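24-sterol C-methyltransferase (Haloferax volcanii, PDB 6F5Z) is a putative methyltransferase that binds S-adenosyl-L-homocysteine, pairs with the activator Trm112 and probably uses S-adenosylmethionine as methyl donor. Local coordinates at residues S164-E167 and Y168-A171. Residues are numbered along the deposited sequence; the frame is centred on the assembly and turned at random.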
ATOM      1  N   SER B 164      -4.489 -17.249  -6.658  1.00 14.02           N
ATOM      2  CA  SER B 164      -3.094 -16.979  -6.272  1.00 13.73           C
ATOM      3  C   SER B 164      -2.880 -15.462  -6.024  1.00 16.20           C
ATOM      4  O   SER B 164      -3.736 -14.650  -6.360  1.00 15.74           O
ATOM      5  CB  SER B 164      -2.148 -17.394  -7.399  1.00 15.10           C
ATOM      6  OG  SER B 164      -2.474 -16.592  -8.517  1.00 17.81           O
ATOM      7  N   HIS B 165      -1.699 -15.080  -5.533  1.00 15.05           N
ATOM      8  CA  HIS B 165      -1.380 -13.652  -5.381  1.00 14.78           C
ATOM      9  C   HIS B 165      -1.584 -12.966  -6.761  1.00 16.24           C
ATOM     10  O   HIS B 165      -2.212 -11.903  -6.856  1.00 15.24           O
ATOM     11  CB  HIS B 165       0.091 -13.473  -4.987  1.00 15.86           C
ATOM     12  CG  HIS B 165       0.428 -13.804  -3.568  1.00 19.03           C
ATOM     13  ND1 HIS B 165       1.377 -13.048  -2.869  1.00 22.78           N
ATOM     14  CD2 HIS B 165      -0.068 -14.744  -2.735  1.00 18.81           C
ATOM     15  CE1 HIS B 165       1.472 -13.607  -1.665  1.00 22.65           C
ATOM     16  NE2 HIS B 165       0.652 -14.647  -1.540  1.00 20.77           N
ATOM     17  N   ALA B 166      -1.042 -13.586  -7.838  1.00 16.21           N
ATOM     18  CA  ALA B 166      -1.168 -12.986  -9.185  1.00 16.37           C
ATOM     19  C   ALA B 166      -2.613 -12.868  -9.637  1.00 17.24           C
ATOM     20  O   ALA B 166      -3.014 -11.856 -10.232  1.00 17.33           O
ATOM     21  CB  ALA B 166      -0.338 -13.775 -10.200  1.00 17.84           C
ATOM     22  N   GLU B 167      -3.420 -13.885  -9.352  1.00 14.59           N
ATOM     23  CA  GLU B 167      -4.833 -13.818  -9.737  1.00 14.93           C
ATOM     24  C   GLU B 167      -5.590 -12.702  -9.028  1.00 15.45           C
ATOM     25  O   GLU B 167      -6.492 -12.087  -9.616  1.00 16.07           O
ATOM     26  CB  GLU B 167      -5.520 -15.160  -9.518  1.00 15.11           C
ATOM     27  CG  GLU B 167      -5.147 -16.155 -10.619  1.00 16.39           C
ATOM     28  CD  GLU B 167      -5.523 -17.597 -10.333  1.00 28.96           C
ATOM     29  OE1 GLU B 167      -5.488 -18.017  -9.154  1.00 20.13           O
ATOM     30  OE2 GLU B 167      -5.796 -18.329 -11.313  1.00 28.00           O
ATOM     31  N   TYR B 168      -5.244 -12.419  -7.745  1.00 14.45           N
ATOM     32  CA  TYR B 168      -5.885 -11.300  -7.043  1.00 14.24           C
ATOM     33  C   TYR B 168      -5.469  -9.987  -7.727  1.00 16.28           C
ATOM     34  O   TYR B 168      -6.321  -9.144  -7.959  1.00 14.87           O
ATOM     35  CB  TYR B 168      -5.418 -11.243  -5.575  1.00 13.97           C
ATOM     36  CG  TYR B 168      -6.352 -12.009  -4.668  1.00 12.99           C
ATOM     37  CD1 TYR B 168      -7.511 -11.417  -4.166  1.00 14.06           C
ATOM     38  CD2 TYR B 168      -6.098 -13.343  -4.325  1.00 13.36           C
ATOM     39  CE1 TYR B 168      -8.409 -12.133  -3.375  1.00 15.30           C
ATOM     40  CE2 TYR B 168      -6.976 -14.054  -3.497  1.00 13.71           C
ATOM     41  CZ  TYR B 168      -8.149 -13.459  -3.062  1.00 15.23           C
ATOM     42  OH  TYR B 168      -9.050 -14.157  -2.305  1.00 15.13           O
ATOM     43  N   ARG B 169      -4.194  -9.840  -8.129  1.00 14.20           N
ATOM     44  CA  ARG B 169      -3.789  -8.580  -8.780  1.00 13.43           C
ATOM     45  C   ARG B 169      -4.506  -8.425 -10.127  1.00 16.20           C
ATOM     46  O   ARG B 169      -5.001  -7.335 -10.444  1.00 17.60           O
ATOM     47  CB  ARG B 169      -2.261  -8.521  -8.981  1.00 15.08           C
ATOM     48  CG  ARG B 169      -1.478  -8.635  -7.676  1.00 15.30           C
ATOM     49  CD  ARG B 169      -0.006  -8.189  -7.784  1.00 16.53           C
ATOM     50  NE  ARG B 169       0.721  -8.868  -8.860  1.00 17.54           N
ATOM     51  CZ  ARG B 169       1.291 -10.066  -8.732  1.00 20.74           C
ATOM     52  NH1 ARG B 169       1.154 -10.763  -7.602  1.00 17.32           N
ATOM     53  NH2 ARG B 169       1.982 -10.592  -9.739  1.00 20.10           N
ATOM     54  N   GLU B 170      -4.558  -9.525 -10.904  1.00 15.16           N
ATOM     55  CA  GLU B 170      -5.207  -9.482 -12.204  1.00 16.06           C
ATOM     56  C   GLU B 170      -6.690  -9.171 -12.061  1.00 16.97           C
ATOM     57  O   GLU B 170      -7.221  -8.366 -12.822  1.00 18.24           O
ATOM     58  CB  GLU B 170      -5.019 -10.828 -12.927  1.00 18.23           C
ATOM     59  CG  GLU B 170      -3.566 -11.143 -13.284  1.00 28.82           C
ATOM     60  CD  GLU B 170      -3.217 -12.605 -13.551  1.00 50.32           C
ATOM     61  OE1 GLU B 170      -4.136 -13.456 -13.591  1.00 40.70           O
ATOM     62  OE2 GLU B 170      -2.012 -12.904 -13.710  1.00 42.57           O
ATOM     63  N   ALA B 171      -7.374  -9.793 -11.070  1.00 14.63           N
ATOM     64  CA  ALA B 171      -8.816  -9.558 -10.905  1.00 15.07           C
ATOM     65  C   ALA B 171      -9.060  -8.105 -10.490  1.00 14.76           C
ATOM     66  O   ALA B 171     -10.050  -7.507 -10.915  1.00 15.39           O
ATOM     67  CB  ALA B 171      -9.364 -10.481  -9.829  1.00 16.64           C
TER
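Arg169 folds back over the first turn of its own helix, laying one face of its guanidinium against Ala166 CA, which sits 3.4 Å above the plane and toward the rim. The bend is at chi3 (-54°); it brings Arg169 NH1 to 3.9 Å from His165 CB and Arg169 NH2 to 4.0 Å from Ala166 CB. Arg169 NH1 donates to Gln182 OE1, whose amide NE2 donates in turn to His165 O, and Arg169 NE makes a salt bridge with Glu37 OE2 of the second subunit, another copy of this protein. Put an alanine in its place and Gln182 OE1 would probably lose its NH1 donor and that Glu37 its positive mate, while Ala166 would be uncovered. At the N-terminal end of the helix, with Ser164 as N-cap, Ser164 and Glu167 form a capping box: Glu167 N donates to Ser164 OG (3.0 Å), and Ser164 N returns a bond to the anti lone pair of Glu167 OE1 (2.8 Å, 162°). Helix 165-174 packs on the Rossmann-like methyltransferase sheet largely through Tyr168, whose side chain touches strands 134-140 and 218-224; Tyr168 CD2 lies 3.4 Å from Ser164 O, which sits at the ring edge. Glu170 runs back past Ala166, Glu170 CG 3.2 Å from Ala166 O, its carboxylate plane turned 88° from that of Glu167.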